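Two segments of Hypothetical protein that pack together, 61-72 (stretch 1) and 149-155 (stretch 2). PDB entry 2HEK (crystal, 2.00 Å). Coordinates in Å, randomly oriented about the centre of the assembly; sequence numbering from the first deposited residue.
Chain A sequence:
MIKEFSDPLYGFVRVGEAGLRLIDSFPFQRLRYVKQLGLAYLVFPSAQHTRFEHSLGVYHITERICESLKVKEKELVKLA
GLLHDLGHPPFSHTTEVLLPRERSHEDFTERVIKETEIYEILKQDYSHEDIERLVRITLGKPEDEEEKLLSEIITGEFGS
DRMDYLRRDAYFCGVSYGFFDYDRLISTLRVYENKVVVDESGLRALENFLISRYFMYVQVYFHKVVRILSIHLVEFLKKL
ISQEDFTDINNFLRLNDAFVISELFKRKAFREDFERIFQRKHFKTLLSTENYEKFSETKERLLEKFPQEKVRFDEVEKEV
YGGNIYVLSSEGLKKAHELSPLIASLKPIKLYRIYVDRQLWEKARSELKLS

Stretch 1 61-72: ITERICESLKVK
Stretch 2 149-155: LLSEIIT

The contact between residues 61-72 and 149-155 is a small, predominantly apolar packing of two helices and the turn that ends one of them, in which one isoleucine, Ile153, acts as a knob seated in a hole of the partner helix, with no hydrogen bond crossing between the two stretches. It illustrates how residues no fewer than 79 positions apart can touch, and how their segments can pack through apolar side chains without a hydrogen bond between them.

Both stretches continue helices that begin earlier in the chain. Residues 61-69 and 149-155 are helical, and their axes cross at 132° between N-to-C directions, closer to antiparallel than to parallel, with a closest approach of 10.2 Å. In the register, the CA atoms nearest each other are those of Thr62 and Ile154, 6.8 Å, and of Val71 and Leu150, 8.5 Å. The first helix is regular, with i to i-4 bonds such as Ile65 N to Ile61 O at 2.9 Å and Leu69 N to Ile65 O at 2.8 Å. Leu69 flattens to phi/psi -90/-5, and Lys70 then leaves helical geometry with positive phi (58/48). Val71 follows in an extended conformation (-77/131), its backbone held to the helix end by Val71 N to Cys66 O at 3.1 Å. This turn matters to the contact, because the CA-to-CB bond of Val71 points toward the second stretch. The second helix keeps helical phi/psi up to Ile153 (-59/-35), with Ile153 N to Leu149 O at 3.2 Å and Thr155 N to Ser151 O at 2.8 Å; Thr155 ends at -112/-3.

Ile153, with chi1 m and chi2 t, points toward the first helix and has 106 Å² covered, the largest value of any residue, within a total of 308 Å² summed over both sides. Its side chain sits among Thr62, Ile65, Cys66 and Leu69, whose i, i+3, i+4, i+7 spacing brings them onto one face of the helix. Ile153 CG2 lies 3.8 Å from Ile65 CG2 and 4.1 Å from Thr62 CG2; Ile153 CD1 lies 4.2 Å from Leu69 CD1 and 4.4 Å from Cys66 SG. Ile65 and Leu69 both adopt m, t rotamers and point toward the partner; Thr62 and Cys66, each with chi1 m, complete the hole, their CA-to-CB bonds directed sideways.

Val71, with chi1 t, extends the apolar surface beyond the helix. Its CG2 approaches Ile153 CD1 at 3.6 Å, while its CG1 lies 3.7 Å from Leu150 CD2. Leu150 (m, t) leaves its backbone sideways, but the end of its side chain comes nearer. At the other end, Thr62 OG1 is 4.2 Å from CG1 of Ile154 (m, t), an ordinary van der Waals neighbour; that hydroxyl is hydrogen-bonded elsewhere in the structure.

Some polar groups pair within their own segment, and others bond elsewhere in the structure. Thr155 (chi1 p) donates from OG1 to Ser151 O at 2.7 Å, and a long salt bridge joins Arg64 NH1 to Glu67 OE1 at 3.8 Å, both clear of the interface.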

# COMPACT_ATOMS: atom_id res chain seq x y z
N ILE A 61 -9.22 17.75 2.83
CA ILE A 61 -10.31 16.88 3.32
C ILE A 61 -11.64 17.64 3.46
O ILE A 61 -12.70 17.10 3.13
CB ILE A 61 -9.94 16.17 4.66
CG1 ILE A 61 -8.82 15.18 4.40
CG2 ILE A 61 -11.17 15.38 5.26
CD1 ILE A 61 -9.24 13.99 3.49
N THR A 62 -11.58 18.90 3.90
CA THR A 62 -12.78 19.74 3.95
C THR A 62 -13.41 19.85 2.57
O THR A 62 -14.63 19.72 2.46
CB THR A 62 -12.47 21.15 4.50
OG1 THR A 62 -11.89 21.01 5.82
CG2 THR A 62 -13.76 21.97 4.62
N GLU A 63 -12.59 20.10 1.54
CA GLU A 63 -13.06 20.13 0.13
C GLU A 63 -13.83 18.87 -0.23
O GLU A 63 -14.96 18.93 -0.77
CB GLU A 63 -11.89 20.31 -0.83
CG GLU A 63 -12.26 20.59 -2.32
CD GLU A 63 -11.05 21.12 -3.08
OE1 GLU A 63 -10.02 20.40 -3.15
OE2 GLU A 63 -11.11 22.28 -3.58
N ARG A 64 -13.22 17.73 0.08
CA ARG A 64 -13.79 16.43 -0.23
C ARG A 64 -15.13 16.24 0.46
O ARG A 64 -16.12 15.81 -0.18
CB ARG A 64 -12.80 15.31 0.19
CG ARG A 64 -11.59 15.17 -0.72
CD ARG A 64 -11.94 14.43 -2.01
NE ARG A 64 -10.75 14.06 -2.80
CZ ARG A 64 -10.21 14.80 -3.76
NH1 ARG A 64 -10.74 15.98 -4.09
NH2 ARG A 64 -9.13 14.37 -4.41
N ILE A 65 -15.20 16.56 1.75
CA ILE A 65 -16.45 16.36 2.50
C ILE A 65 -17.55 17.30 1.97
O ILE A 65 -18.70 16.89 1.83
CB ILE A 65 -16.26 16.61 4.02
CG1 ILE A 65 -15.36 15.53 4.68
CG2 ILE A 65 -17.64 16.69 4.73
CD1 ILE A 65 -14.83 15.92 6.08
N CYS A 66 -17.20 18.55 1.67
CA CYS A 66 -18.17 19.50 1.04
C CYS A 66 -18.69 18.97 -0.31
O CYS A 66 -19.88 19.08 -0.62
CB CYS A 66 -17.54 20.88 0.86
SG CYS A 66 -17.34 21.71 2.43
N GLU A 67 -17.79 18.42 -1.11
CA GLU A 67 -18.19 17.73 -2.36
C GLU A 67 -19.18 16.57 -2.15
O GLU A 67 -20.19 16.47 -2.87
CB GLU A 67 -16.96 17.30 -3.19
CG GLU A 67 -16.19 18.47 -3.76
CD GLU A 67 -14.80 18.13 -4.36
OE1 GLU A 67 -14.36 16.95 -4.31
OE2 GLU A 67 -14.13 19.08 -4.87
N SER A 68 -18.91 15.72 -1.17
CA SER A 68 -19.80 14.60 -0.86
C SER A 68 -21.14 15.08 -0.31
O SER A 68 -22.20 14.53 -0.63
CB SER A 68 -19.14 13.63 0.13
OG SER A 68 -20.10 12.72 0.68
N LEU A 69 -21.09 16.12 0.53
CA LEU A 69 -22.29 16.60 1.19
C LEU A 69 -23.04 17.69 0.42
O LEU A 69 -24.13 18.10 0.85
CB LEU A 69 -21.96 17.08 2.60
CG LEU A 69 -21.46 16.06 3.63
CD1 LEU A 69 -21.25 16.80 4.94
CD2 LEU A 69 -22.44 14.90 3.81
N LYS A 70 -22.48 18.14 -0.71
CA LYS A 70 -23.08 19.16 -1.57
C LYS A 70 -23.35 20.46 -0.80
O LYS A 70 -24.45 21.05 -0.87
CB LYS A 70 -24.37 18.64 -2.22
CG LYS A 70 -24.14 17.60 -3.31
CD LYS A 70 -25.43 17.28 -4.05
CE LYS A 70 -26.23 16.19 -3.35
NZ LYS A 70 -25.64 14.84 -3.65
N VAL A 71 -22.32 20.89 -0.07
CA VAL A 71 -22.38 22.05 0.79
C VAL A 71 -22.28 23.31 -0.08
O VAL A 71 -21.42 23.41 -0.96
CB VAL A 71 -21.23 22.00 1.84
CG1 VAL A 71 -20.96 23.36 2.45
CG2 VAL A 71 -21.58 20.98 2.92
N LYS A 72 -23.20 24.25 0.15
CA LYS A 72 -23.28 25.51 -0.57
C LYS A 72 -22.04 26.37 -0.31
O LYS A 72 -21.35 26.80 -1.25
CB LYS A 72 -24.57 26.25 -0.11
CG LYS A 72 -24.99 27.46 -0.92
CD LYS A 72 -26.44 27.86 -0.54
CE LYS A 72 -26.79 29.29 -1.02
NZ LYS A 72 -28.24 29.66 -0.81
N LEU A 149 -23.59 23.24 11.25
CA LEU A 149 -23.29 22.23 10.24
C LEU A 149 -21.86 22.40 9.71
O LEU A 149 -21.11 21.43 9.57
CB LEU A 149 -24.29 22.27 9.06
CG LEU A 149 -24.00 21.40 7.83
CD1 LEU A 149 -24.02 19.90 8.20
CD2 LEU A 149 -24.99 21.67 6.71
N LEU A 150 -21.50 23.64 9.38
CA LEU A 150 -20.21 23.90 8.77
C LEU A 150 -19.11 23.61 9.76
O LEU A 150 -18.09 23.03 9.38
CB LEU A 150 -20.12 25.37 8.23
CG LEU A 150 -21.06 25.73 7.07
CD1 LEU A 150 -20.79 27.15 6.56
CD2 LEU A 150 -20.89 24.73 5.91
N SER A 151 -19.34 23.99 11.03
CA SER A 151 -18.36 23.75 12.07
C SER A 151 -18.15 22.25 12.32
O SER A 151 -17.01 21.82 12.56
CB SER A 151 -18.79 24.43 13.36
OG SER A 151 -17.72 24.38 14.28
N GLU A 152 -19.24 21.47 12.25
CA GLU A 152 -19.19 19.99 12.37
C GLU A 152 -18.30 19.36 11.29
O GLU A 152 -17.61 18.37 11.55
CB GLU A 152 -20.59 19.37 12.24
CG GLU A 152 -21.42 19.48 13.49
CD GLU A 152 -22.84 18.86 13.36
OE1 GLU A 152 -23.22 18.29 12.30
OE2 GLU A 152 -23.59 18.99 14.35
N ILE A 153 -18.33 19.94 10.09
CA ILE A 153 -17.52 19.43 8.99
C ILE A 153 -16.02 19.43 9.35
O ILE A 153 -15.29 18.52 8.97
CB ILE A 153 -17.82 20.16 7.66
CG1 ILE A 153 -19.25 19.81 7.18
CG2 ILE A 153 -16.71 19.87 6.58
CD1 ILE A 153 -19.72 20.60 5.92
N ILE A 154 -15.60 20.43 10.10
CA ILE A 154 -14.21 20.57 10.51
C ILE A 154 -13.87 19.95 11.87
O ILE A 154 -12.86 19.23 11.96
CB ILE A 154 -13.75 22.04 10.52
CG1 ILE A 154 -13.84 22.64 9.11
CG2 ILE A 154 -12.26 22.15 11.00
CD1 ILE A 154 -13.86 24.16 9.22
N THR A 155 -14.71 20.18 12.89
CA THR A 155 -14.35 19.94 14.29
C THR A 155 -15.14 18.78 14.90
O THR A 155 -14.91 18.41 16.06
CB THR A 155 -14.63 21.21 15.16
OG1 THR A 155 -16.02 21.51 15.09
CG2 THR A 155 -13.83 22.49 14.65